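Local coordinates for protein LysR family transcriptional regulator (Vibrio vulnificus, PDB 5FHK) that probably acts as a sequence-specific DNA-binding transcription factor of the LysR family, the chain here being its regulatory domain, related to periplasmic-binding-protein folds, at residues G7-S12 / R195-Y200; R20-M25 / R71-V76; N27-Q32 / I36-T41; D47-D50 / V56-R59. All coordinates share one frame; numbering follows the deposited sequence.

All four contacts reach one mixed beta sheet of the regulatory domain. Contacts 1 and 3 are the closest pair, their centres about 8 Å apart, and Phe29 of contact 3 meets Phe197 of contact 1 edge-to-face. Contacts 2 and 3 use successive parts of helix 18-32, with centres about 15 Å apart. Contact 4 joins contact 1 through paired strands, Ser12 O lying 2.7 Å from Phe58 N, and touches contact 2 where Ile73 CD1 comes within 3.5 Å of Phe58 CD2. Contacts 3 and 4 do not touch: their nearest atoms are about 7 Å apart. Contacts 1, 2 and 3 each have a residue that touches the second subunit, contact 3 most extensively.

Contact 1 (G7-S12 / R195-Y200)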
loop_
_atom_site.group_PDB
_atom_site.type_symbol
_atom_site.label_atom_id
_atom_site.label_comp_id
_atom_site.label_asym_id
_atom_site.label_seq_id
_atom_site.Cartn_x
_atom_site.Cartn_y
_atom_site.Cartn_z
ATOM N N GLY A 7 0.055 22.191 14.916
ATOM C CA GLY A 7 1.427 21.953 14.515
ATOM C C GLY A 7 1.571 21.085 13.289
ATOM O O GLY A 7 2.661 20.566 13.024
ATOM N N LYS A 8 0.499 20.952 12.512
ATOM C CA LYS A 8 0.467 20.005 11.409
ATOM C C LYS A 8 -0.626 20.408 10.441
ATOM O O LYS A 8 -1.610 21.063 10.815
ATOM C CB LYS A 8 0.184 18.575 11.897
ATOM C CG LYS A 8 -1.261 18.435 12.319
ATOM C CD LYS A 8 -1.675 17.058 12.757
ATOM C CE LYS A 8 -2.990 17.121 13.543
ATOM N NZ LYS A 8 -2.848 18.028 14.701
ATOM N N ILE A 9 -0.462 19.949 9.206
ATOM C CA ILE A 9 -1.523 19.913 8.201
ATOM C C ILE A 9 -2.029 18.482 8.095
ATOM O O ILE A 9 -1.236 17.535 7.986
ATOM C CB ILE A 9 -1.023 20.416 6.837
ATOM C CG1 ILE A 9 -0.448 21.829 6.960
ATOM C CG2 ILE A 9 -2.133 20.384 5.800
ATOM C CD1 ILE A 9 0.320 22.265 5.722
ATOM N N LYS A 10 -3.348 18.325 8.133
ATOM C CA LYS A 10 -4.012 17.034 8.168
ATOM C C LYS A 10 -4.648 16.813 6.796
ATOM O O LYS A 10 -5.594 17.520 6.434
ATOM C CB LYS A 10 -5.054 17.028 9.295
ATOM C CG LYS A 10 -5.483 15.643 9.845
ATOM C CD LYS A 10 -6.547 15.813 10.943
ATOM C CE LYS A 10 -7.270 14.496 11.286
ATOM N NZ LYS A 10 -6.340 13.452 11.819
ATOM N N ILE A 11 -4.141 15.854 6.014
ATOM C CA ILE A 11 -4.674 15.669 4.668
ATOM C C ILE A 11 -5.127 14.231 4.473
ATOM O O ILE A 11 -4.609 13.294 5.089
ATOM C CB ILE A 11 -3.680 16.079 3.548
ATOM C CG1 ILE A 11 -2.355 15.323 3.627
ATOM C CG2 ILE A 11 -3.403 17.562 3.584
ATOM C CD1 ILE A 11 -1.214 16.023 2.781
ATOM N N SER A 12 -6.149 14.070 3.640
ATOM C CA SER A 12 -6.635 12.759 3.214
ATOM C C SER A 12 -6.398 12.597 1.719
ATOM O O SER A 12 -6.599 13.549 0.956
ATOM C CB SER A 12 -8.122 12.605 3.523
ATOM O OG SER A 12 -8.579 11.312 3.185
ATOM N N ARG A 195 -2.652 27.232 3.827
ATOM C CA ARG A 195 -2.660 28.075 2.645
ATOM C C ARG A 195 -1.384 27.902 1.829
ATOM O O ARG A 195 -1.427 27.837 0.596
ATOM C CB ARG A 195 -2.853 29.523 3.100
ATOM C CG ARG A 195 -2.413 30.581 2.132
ATOM C CD ARG A 195 -2.455 31.978 2.791
ATOM N NE ARG A 195 -1.135 32.424 3.220
ATOM C CZ ARG A 195 -0.069 32.469 2.425
ATOM N NH1 ARG A 195 -0.150 32.086 1.152
ATOM N NH2 ARG A 195 1.081 32.898 2.905
ATOM N N LEU A 196 -0.234 27.813 2.499
ATOM C CA LEU A 196 1.001 27.628 1.754
ATOM C C LEU A 196 0.979 26.301 1.018
ATOM O O LEU A 196 1.448 26.200 -0.126
ATOM C CB LEU A 196 2.192 27.732 2.698
ATOM C CG LEU A 196 2.577 29.205 2.862
ATOM C CD1 LEU A 196 3.651 29.381 3.904
ATOM C CD2 LEU A 196 3.053 29.788 1.526
ATOM N N PHE A 197 0.376 25.287 1.634
ATOM C CA PHE A 197 0.321 23.978 1.003
ATOM C C PHE A 197 -0.521 24.036 -0.260
ATOM O O PHE A 197 -0.091 23.594 -1.328
ATOM C CB PHE A 197 -0.232 22.949 1.990
ATOM C CG PHE A 197 -0.400 21.600 1.405
ATOM C CD1 PHE A 197 0.697 20.817 1.117
ATOM C CD2 PHE A 197 -1.662 21.112 1.108
ATOM C CE1 PHE A 197 0.523 19.561 0.554
ATOM C CE2 PHE A 197 -1.831 19.886 0.553
ATOM C CZ PHE A 197 -0.754 19.101 0.279
ATOM N N ILE A 198 -1.690 24.664 -0.166
ATOM C CA ILE A 198 -2.618 24.695 -1.289
ATOM C C ILE A 198 -2.017 25.440 -2.470
ATOM O O ILE A 198 -2.251 25.085 -3.629
ATOM C CB ILE A 198 -3.945 25.328 -0.837
ATOM C CG1 ILE A 198 -4.763 24.302 -0.047
ATOM C CG2 ILE A 198 -4.712 25.855 -2.014
ATOM C CD1 ILE A 198 -5.765 24.929 0.924
ATOM N N ASP A 199 -1.280 26.519 -2.200
ATOM C CA ASP A 199 -0.650 27.246 -3.291
ATOM C C ASP A 199 0.469 26.430 -3.915
ATOM O O ASP A 199 0.671 26.486 -5.132
ATOM C CB ASP A 199 -0.108 28.591 -2.794
ATOM C CG ASP A 199 -1.213 29.627 -2.573
ATOM O OD1 ASP A 199 -2.344 29.462 -3.117
ATOM O OD2 ASP A 199 -0.938 30.618 -1.853
ATOM N N TYR A 200 1.240 25.706 -3.097
ATOM C CA TYR A 200 2.255 24.821 -3.662
ATOM C C TYR A 200 1.624 23.849 -4.653
ATOM O O TYR A 200 2.113 23.690 -5.778
ATOM C CB TYR A 200 2.987 24.061 -2.556
ATOM C CG TYR A 200 4.173 23.276 -3.085
ATOM C CD1 TYR A 200 5.431 23.878 -3.244
ATOM C CD2 TYR A 200 4.033 21.951 -3.458
ATOM C CE1 TYR A 200 6.514 23.153 -3.742
ATOM C CE2 TYR A 200 5.093 21.235 -3.931
ATOM C CZ TYR A 200 6.326 21.832 -4.074
ATOM O OH TYR A 200 7.338 21.061 -4.562
#
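Strand 9-12 and helix 195-200 face each other with the CA atoms of Ile9 and Phe197, the nearest pair, 8.5 Å apart. At that spacing the backbones do not meet, and side chains fill the gap. Alternation along the extended strand turns Ile9 and Ile11 toward the helix. From the helix a single residue, Phe197, answers both. Its CG is anti to the backbone N (chi1 176°), which carries the ring away from the helix toward the strand's isoleucines.

The two isoleucines meet different parts of this side chain. Ile9 brings its terminal CD1 to the root of the phenylalanine, 3.8 Å from Phe197 CB. Ile11 meets the far end of the ring with both branches: its CD1 lies 4.0 Å from Phe197 CZ and its CG2 4.1 Å from Phe197 CE2. The CD1 methyls of Ile9 and Ile11 both come in obliquely to the ring. Ile11 adopts chi1 57°, placing CG1 between its own backbone N and carbonyl carbon, and from there CD1 reaches the ring.

Around the pair, Val56 and Phe58 of the neighbouring strand and Leu26 of helix 18-32 also touch Phe197, so the ring is embedded where helix 192-204, helix 18-32 and the sheet converge. On the outer surface of the same helix, Arg195 NH1 and Asp199 OD2 form a long salt bridge of 3.4 Å, in the guanidinium plane. The contact itself is wholly apolar and buried, which implies that dispersion and exclusion of water contribute to holding the C-terminal helix against the N-terminal strand.

Contact 2 (R20-M25 / R71-V76); sequences RMMMPM and RKIGSV
Met22 meets Ile73 by bending twice, at chi2 (-65°) and again at chi3 (105°), which swings its methyl CE toward the strand although its CB does not start in that direction. Ile73 takes chi1 64°, setting CG1 between the backbone N and the carbonyl carbon and sending CD1 toward the helix. The two methyl groups, Met22 CE and Ile73 CD1, come to 4.0 Å, and the side chains cross at about a right angle. One turn further along the helix, Met25 approaches the same methyl more loosely, its CE 4.5 Å from Ile73 CD1.

Ile73 sits in a classic beta bulge: both it and Gly74 face Ile180 of the adjacent antiparallel strand 178-185. Gly74 has backbone angles that glycine accepts readily and, without a side chain, lies beside Met21. Phe58 of strand 56-60 touches both Met22 and Ile73, extending the patch across the sheet.

With helix and strand meeting through methyl groups, the contact has little directional constraint. Flexible methionines may suit the irregular surface of the bulged strand, and hydrophobic burial supplies the attraction.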
loop_
_atom_site.group_PDB
_atom_site.type_symbol
_atom_site.label_atom_id
_atom_site.label_comp_id
_atom_site.label_asym_id
_atom_site.label_seq_id
_atom_site.Cartn_x
_atom_site.Cartn_y
_atom_site.Cartn_z
ATOM N N ARG A 20 1.965 7.092 -6.057
ATOM C CA ARG A 20 2.298 7.490 -7.428
ATOM C C ARG A 20 1.936 8.944 -7.707
ATOM O O ARG A 20 2.738 9.698 -8.263
ATOM C CB ARG A 20 1.561 6.587 -8.422
ATOM C CG ARG A 20 2.156 5.219 -8.652
ATOM C CD ARG A 20 3.373 5.320 -9.565
ATOM N NE ARG A 20 4.155 4.092 -9.507
ATOM C CZ ARG A 20 4.211 3.194 -10.483
ATOM N NH1 ARG A 20 3.539 3.398 -11.609
ATOM N NH2 ARG A 20 4.936 2.088 -10.330
ATOM N N MET A 21 0.724 9.354 -7.344
ATOM C CA MET A 21 0.201 10.652 -7.748
ATOM C C MET A 21 0.384 11.748 -6.708
ATOM O O MET A 21 0.370 12.931 -7.077
ATOM C CB MET A 21 -1.292 10.537 -8.076
ATOM C CG MET A 21 -1.604 9.483 -9.101
ATOM S SD MET A 21 -3.312 9.598 -9.683
ATOM C CE MET A 21 -3.319 11.276 -10.329
ATOM N N MET A 22 0.540 11.417 -5.430
ATOM C CA MET A 22 0.660 12.467 -4.415
ATOM C C MET A 22 2.079 12.696 -3.927
ATOM O O MET A 22 2.494 13.850 -3.786
ATOM C CB MET A 22 -0.210 12.155 -3.201
ATOM C CG MET A 22 -1.660 12.080 -3.504
ATOM S SD MET A 22 -2.307 13.665 -4.023
ATOM C CE MET A 22 -2.496 13.416 -5.794
ATOM N N MET A 23 2.823 11.625 -3.658
ATOM C CA MET A 23 4.092 11.757 -2.942
ATOM C C MET A 23 5.126 12.645 -3.630
ATOM O O MET A 23 5.914 13.279 -2.908
ATOM C CB MET A 23 4.703 10.362 -2.679
ATOM C CG MET A 23 4.182 9.645 -1.421
ATOM S SD MET A 23 3.706 10.700 -0.010
ATOM C CE MET A 23 5.305 11.160 0.673
ATOM N N PRO A 24 5.263 12.675 -4.963
ATOM C CA PRO A 24 6.243 13.620 -5.543
ATOM C C PRO A 24 5.946 15.050 -5.134
ATOM O O PRO A 24 6.839 15.778 -4.682
ATOM C CB PRO A 24 6.080 13.401 -7.054
ATOM C CG PRO A 24 5.594 11.977 -7.155
ATOM C CD PRO A 24 4.704 11.766 -5.984
ATOM N N MET A 25 4.682 15.458 -5.269
ATOM C CA MET A 25 4.272 16.788 -4.836
ATOM C C MET A 25 4.495 16.971 -3.346
ATOM O O MET A 25 5.016 18.006 -2.907
ATOM C CB MET A 25 2.800 16.978 -5.161
ATOM C CG MET A 25 2.285 18.390 -5.107
ATOM S SD MET A 25 0.790 18.382 -6.177
ATOM C CE MET A 25 0.005 16.840 -5.706
ATOM N N ARG A 71 -10.897 21.489 -6.868
ATOM C CA ARG A 71 -10.019 21.720 -8.002
ATOM C C ARG A 71 -9.567 20.384 -8.576
ATOM O O ARG A 71 -9.043 19.536 -7.848
ATOM C CB ARG A 71 -8.810 22.558 -7.585
ATOM C CG ARG A 71 -7.827 22.849 -8.702
ATOM C CD ARG A 71 -6.848 23.971 -8.290
ATOM N NE ARG A 71 -7.293 25.293 -8.744
ATOM C CZ ARG A 71 -6.706 25.974 -9.720
ATOM N NH1 ARG A 71 -5.638 25.477 -10.338
ATOM N NH2 ARG A 71 -7.181 27.160 -10.071
ATOM N N LYS A 72 -9.754 20.210 -9.876
ATOM C CA LYS A 72 -9.297 19.010 -10.565
ATOM C C LYS A 72 -7.786 19.087 -10.743
ATOM O O LYS A 72 -7.284 20.018 -11.381
ATOM C CB LYS A 72 -9.998 18.882 -11.915
ATOM C CG LYS A 72 -9.532 17.685 -12.741
ATOM C CD LYS A 72 -10.076 17.710 -14.176
ATOM C CE LYS A 72 -9.406 16.624 -15.023
ATOM N NZ LYS A 72 -9.600 16.765 -16.507
ATOM N N ILE A 73 -7.055 18.143 -10.155
ATOM C CA ILE A 73 -5.601 18.131 -10.283
ATOM C C ILE A 73 -5.106 16.934 -11.080
ATOM O O ILE A 73 -3.892 16.737 -11.207
ATOM C CB ILE A 73 -4.899 18.205 -8.914
ATOM C CG1 ILE A 73 -5.213 16.981 -8.057
ATOM C CG2 ILE A 73 -5.251 19.501 -8.190
ATOM C CD1 ILE A 73 -4.313 16.883 -6.833
ATOM N N GLY A 74 -5.990 16.159 -11.671
ATOM C CA GLY A 74 -5.516 14.993 -12.395
ATOM C C GLY A 74 -6.639 14.033 -12.689
ATOM O O GLY A 74 -7.776 14.200 -12.242
ATOM N N SER A 75 -6.295 13.011 -13.466
ATOM C CA SER A 75 -7.279 12.007 -13.805
ATOM C C SER A 75 -6.579 10.688 -14.080
ATOM O O SER A 75 -5.392 10.632 -14.420
ATOM C CB SER A 75 -8.144 12.447 -14.988
ATOM O OG SER A 75 -7.359 12.621 -16.139
ATOM N N VAL A 76 -7.322 9.627 -13.887
ATOM C CA VAL A 76 -6.826 8.280 -14.073
ATOM C C VAL A 76 -7.846 7.522 -14.905
ATOM O O VAL A 76 -9.044 7.827 -14.884
ATOM C CB VAL A 76 -6.572 7.596 -12.706
ATOM C CG1 VAL A 76 -7.862 7.153 -12.062
ATOM C CG2 VAL A 76 -5.653 6.437 -12.864
#

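Contact 3 (N27-Q32 / I36-T41)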
loop_
_atom_site.group_PDB
_atom_site.type_symbol
_atom_site.label_atom_id
_atom_site.label_comp_id
_atom_site.label_asym_id
_atom_site.label_seq_id
_atom_site.Cartn_x
_atom_site.Cartn_y
_atom_site.Cartn_z
ATOM N N ASN A 27 6.531 15.371 -1.301
ATOM C CA ASN A 27 7.941 15.402 -0.906
ATOM C C ASN A 27 8.577 16.731 -1.308
ATOM O O ASN A 27 9.377 17.298 -0.553
ATOM C CB ASN A 27 8.701 14.205 -1.521
ATOM C CG ASN A 27 8.411 12.881 -0.824
ATOM O OD1 ASN A 27 8.102 12.854 0.380
ATOM N ND2 ASN A 27 8.527 11.753 -1.574
ATOM N N GLY A 28 8.169 17.291 -2.444
ATOM C CA GLY A 28 8.687 18.597 -2.828
ATOM C C GLY A 28 8.213 19.693 -1.897
ATOM O O GLY A 28 8.953 20.632 -1.604
ATOM N N PHE A 29 6.986 19.578 -1.393
ATOM C CA PHE A 29 6.496 20.601 -0.489
ATOM C C PHE A 29 7.235 20.544 0.837
ATOM O O PHE A 29 7.674 21.575 1.363
ATOM C CB PHE A 29 4.995 20.438 -0.288
ATOM C CG PHE A 29 4.443 21.302 0.804
ATOM C CD1 PHE A 29 4.137 22.620 0.564
ATOM C CD2 PHE A 29 4.294 20.808 2.087
ATOM C CE1 PHE A 29 3.641 23.406 1.564
ATOM C CE2 PHE A 29 3.795 21.599 3.106
ATOM C CZ PHE A 29 3.466 22.896 2.848
ATOM N N MET A 30 7.361 19.339 1.399
ATOM C CA MET A 30 8.041 19.178 2.680
ATOM C C MET A 30 9.477 19.640 2.578
ATOM O O MET A 30 10.056 20.147 3.548
ATOM C CB MET A 30 8.003 17.713 3.115
ATOM C CG MET A 30 6.612 17.242 3.557
ATOM S SD MET A 30 6.653 15.658 4.413
ATOM C CE MET A 30 6.573 14.497 3.057
ATOM N N SER A 31 10.077 19.389 1.424
ATOM C CA SER A 31 11.417 19.837 1.136
ATOM C C SER A 31 11.509 21.352 1.219
ATOM O O SER A 31 12.469 21.887 1.776
ATOM C CB SER A 31 11.797 19.328 -0.250
ATOM O OG SER A 31 13.164 19.154 -0.356
ATOM N N GLN A 32 10.489 22.063 0.713
ATOM C CA GLN A 32 10.537 23.517 0.669
ATOM C C GLN A 32 10.155 24.151 2.005
ATOM O O GLN A 32 10.583 25.277 2.290
ATOM C CB GLN A 32 9.616 24.021 -0.454
ATOM C CG GLN A 32 9.793 25.485 -0.865
ATOM C CD GLN A 32 8.929 25.855 -2.066
ATOM O OE1 GLN A 32 8.885 25.131 -3.071
ATOM N NE2 GLN A 32 8.217 26.976 -1.961
ATOM N N ILE A 36 7.120 22.836 8.420
ATOM C CA ILE A 36 5.727 22.402 8.393
ATOM C C ILE A 36 5.659 20.890 8.547
ATOM O O ILE A 36 6.433 20.155 7.910
ATOM C CB ILE A 36 5.056 22.861 7.085
ATOM C CG1 ILE A 36 5.081 24.398 7.004
ATOM C CG2 ILE A 36 3.641 22.304 6.964
ATOM C CD1 ILE A 36 4.364 24.954 5.778
ATOM N N ASN A 37 4.748 20.421 9.399
ATOM C CA ASN A 37 4.527 18.990 9.604
ATOM C C ASN A 37 3.261 18.541 8.885
ATOM O O ASN A 37 2.263 19.273 8.850
ATOM C CB ASN A 37 4.410 18.640 11.096
ATOM C CG ASN A 37 5.632 19.071 11.913
ATOM O OD1 ASN A 37 6.777 18.761 11.569
ATOM N ND2 ASN A 37 5.384 19.799 13.007
ATOM N N ILE A 38 3.291 17.311 8.356
ATOM C CA ILE A 38 2.164 16.708 7.646
ATOM C C ILE A 38 1.737 15.429 8.355
ATOM O O ILE A 38 2.582 14.612 8.732
ATOM C CB ILE A 38 2.520 16.379 6.183
ATOM C CG1 ILE A 38 2.983 17.629 5.449
ATOM C CG2 ILE A 38 1.325 15.701 5.486
ATOM C CD1 ILE A 38 1.849 18.442 4.923
ATOM N N GLU A 39 0.429 15.257 8.530
ATOM C CA GLU A 39 -0.172 13.976 8.894
ATOM C C GLU A 39 -1.054 13.554 7.729
ATOM O O GLU A 39 -1.939 14.317 7.319
ATOM C CB GLU A 39 -1.010 14.066 10.184
ATOM C CG GLU A 39 -0.183 13.963 11.478
ATOM C CD GLU A 39 -1.051 13.858 12.734
ATOM O OE1 GLU A 39 -2.293 13.714 12.586
ATOM O OE2 GLU A 39 -0.497 13.951 13.865
ATOM N N LEU A 40 -0.812 12.351 7.200
ATOM C CA LEU A 40 -1.454 11.867 5.981
ATOM C C LEU A 40 -2.218 10.569 6.241
ATOM O O LEU A 40 -1.676 9.625 6.828
ATOM C CB LEU A 40 -0.404 11.643 4.895
ATOM C CG LEU A 40 -0.845 10.908 3.624
ATOM C CD1 LEU A 40 -2.025 11.625 3.017
ATOM C CD2 LEU A 40 0.294 10.894 2.642
ATOM N N THR A 41 -3.456 10.496 5.758
ATOM C CA THR A 41 -4.249 9.274 5.875
ATOM C C THR A 41 -4.760 8.855 4.495
ATOM O O THR A 41 -5.570 9.561 3.885
ATOM C CB THR A 41 -5.398 9.475 6.864
ATOM O OG1 THR A 41 -4.889 10.042 8.085
ATOM C CG2 THR A 41 -6.079 8.138 7.179
#
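Phe29 and Ile36 form the tight end of this contact, where the ring's CZ lies 3.7 Å from Ile36 CD1. The second branch of the same isoleucine also touches the ring, with Ile36 CG2 3.9 Å from Phe29 CE2, and the two side chains cross at about a right angle. Phe29 has CG anti to its backbone N (chi1 170°), an orientation that brings the ring's far end across to segment 36-41 even though its CB does not start directly toward it. Ile38 closes on the same ring carbon, its CD1 4.1 Å from Phe29 CE2; both isoleucine CD1 methyls approach the ring obliquely. Met30 adds its CG, 4.1 Å from Ile38 CG1.

The outer part is looser and more polar. Ser31 and Gln32 lie on the exposed side of the helix, and Asn37 and Glu39 alternate with the isoleucines to project on the other side of the chain. Asn37 ND2 donates a hydrogen bond to Gly7 O. Toward the second subunit, the carbonyl O of Met30 accepts a hydrogen bond from Arg130 of that chain, and Ile38, Glu39 and Leu40 pair with one of its strands in a parallel ladder.

The contact joins the last two elements of the beta-alpha-beta unit formed by strand 9-14, helix 18-32 and strand 38-43. A buried apolar layer thus packs the crossover helix on its sheet, while the backbone of residues 38-40 continues that sheet across the dimer interface.

Contact 4 (D47-D50 / V56-R59); sequences DQLD and VIFR
Asp47 sets its carboxylate over one face of the Arg59 guanidinium, with the two planes 31° apart and the side chains crossing at about a right angle. OD2 does the approaching: it lies 3.0 Å from Arg59 NH2 and 3.5 Å from Arg59 CZ. Because this oxygen stands well out of the guanidinium plane, no N-H points at it, and the pair is a salt bridge by charge alone. Arg59 reaches this position through a bend at chi3 (-44°).

A second, apolar meeting pairs Leu49 with Ile57. Leu49 CD1 is 3.7 Å from Ile57 CD1 and 4.1 Å from Ile57 CG2, and the two side chains slide past each other in opposite directions. Ser12 of the adjacent strand 9-14 touches both residues, and Trp54 also packs on Leu49. Through its backbone, strand 56-60 pairs with Ser12 on strand 9-14 and with Tyr181 and Leu183 on strand 178-185.

Two unlike interactions thus join the loop following strand 38-43 to the sheet. Leu49 and Ile57 contribute hydrophobic contact, whereas the exposed Asp47 probably adds an electrostatic attraction that depends little on orientation.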
loop_
_atom_site.group_PDB
_atom_site.type_symbol
_atom_site.label_atom_id
_atom_site.label_comp_id
_atom_site.label_asym_id
_atom_site.label_seq_id
_atom_site.Cartn_x
_atom_site.Cartn_y
_atom_site.Cartn_z
ATOM N N ASP A 47 -16.573 10.044 0.571
ATOM C CA ASP A 47 -17.903 10.567 0.849
ATOM C C ASP A 47 -18.269 10.418 2.314
ATOM O O ASP A 47 -19.202 11.080 2.772
ATOM C CB ASP A 47 -18.951 9.865 -0.021
ATOM C CG ASP A 47 -18.775 10.162 -1.502
ATOM O OD1 ASP A 47 -19.139 9.300 -2.328
ATOM O OD2 ASP A 47 -18.265 11.253 -1.839
ATOM N N GLN A 48 -17.562 9.569 3.054
ATOM C CA GLN A 48 -17.793 9.402 4.481
ATOM C C GLN A 48 -16.902 10.292 5.348
ATOM O O GLN A 48 -17.006 10.248 6.583
ATOM C CB GLN A 48 -17.602 7.937 4.870
ATOM C CG GLN A 48 -18.885 7.140 4.762
ATOM C CD GLN A 48 -20.033 7.859 5.446
ATOM O OE1 GLN A 48 -20.962 8.329 4.789
ATOM N NE2 GLN A 48 -19.964 7.964 6.774
ATOM N N LEU A 49 -16.056 11.121 4.748
ATOM C CA LEU A 49 -15.271 12.027 5.569
ATOM C C LEU A 49 -16.080 13.253 5.971
ATOM O O LEU A 49 -16.962 13.716 5.243
ATOM C CB LEU A 49 -14.001 12.477 4.849
ATOM C CG LEU A 49 -13.035 11.393 4.408
ATOM C CD1 LEU A 49 -12.114 11.961 3.285
ATOM C CD2 LEU A 49 -12.240 10.882 5.602
ATOM N N ASP A 50 -15.728 13.802 7.133
ATOM C CA ASP A 50 -16.302 15.052 7.607
ATOM C C ASP A 50 -15.357 16.195 7.238
ATOM O O ASP A 50 -14.268 16.293 7.824
ATOM C CB ASP A 50 -16.520 14.983 9.115
ATOM C CG ASP A 50 -16.951 16.298 9.708
ATOM O OD1 ASP A 50 -17.317 17.218 8.935
ATOM O OD2 ASP A 50 -16.926 16.402 10.957
ATOM N N VAL A 56 -7.023 19.458 4.092
ATOM C CA VAL A 56 -7.162 19.289 2.651
ATOM C C VAL A 56 -7.510 17.840 2.372
ATOM O O VAL A 56 -7.026 16.921 3.038
ATOM C CB VAL A 56 -5.889 19.663 1.847
ATOM C CG1 VAL A 56 -6.204 19.718 0.368
ATOM C CG2 VAL A 56 -5.317 20.967 2.310
ATOM N N ILE A 57 -8.337 17.633 1.357
ATOM C CA ILE A 57 -8.796 16.303 0.995
ATOM C C ILE A 57 -8.568 16.152 -0.501
ATOM O O ILE A 57 -9.011 17.001 -1.289
ATOM C CB ILE A 57 -10.274 16.074 1.387
ATOM C CG1 ILE A 57 -10.368 15.822 2.898
ATOM C CG2 ILE A 57 -10.861 14.849 0.669
ATOM C CD1 ILE A 57 -11.822 15.693 3.475
ATOM N N PHE A 58 -7.793 15.134 -0.875
ATOM C CA PHE A 58 -7.660 14.680 -2.255
ATOM C C PHE A 58 -8.496 13.427 -2.434
ATOM O O PHE A 58 -8.375 12.474 -1.659
ATOM C CB PHE A 58 -6.200 14.389 -2.617
ATOM C CG PHE A 58 -5.295 15.562 -2.391
ATOM C CD1 PHE A 58 -4.832 15.862 -1.123
ATOM C CD2 PHE A 58 -4.935 16.387 -3.437
ATOM C CE1 PHE A 58 -4.004 16.960 -0.905
ATOM C CE2 PHE A 58 -4.106 17.486 -3.217
ATOM C CZ PHE A 58 -3.648 17.750 -1.948
ATOM N N ARG A 59 -9.341 13.426 -3.449
ATOM C CA ARG A 59 -10.275 12.330 -3.605
ATOM C C ARG A 59 -10.428 12.017 -5.077
ATOM O O ARG A 59 -10.166 12.858 -5.941
ATOM C CB ARG A 59 -11.639 12.666 -2.995
ATOM C CG ARG A 59 -12.442 13.647 -3.815
ATOM C CD ARG A 59 -13.860 13.779 -3.270
ATOM N NE ARG A 59 -14.440 12.476 -2.943
ATOM C CZ ARG A 59 -15.319 11.825 -3.701
ATOM N NH1 ARG A 59 -15.739 12.351 -4.841
ATOM N NH2 ARG A 59 -15.784 10.644 -3.318
#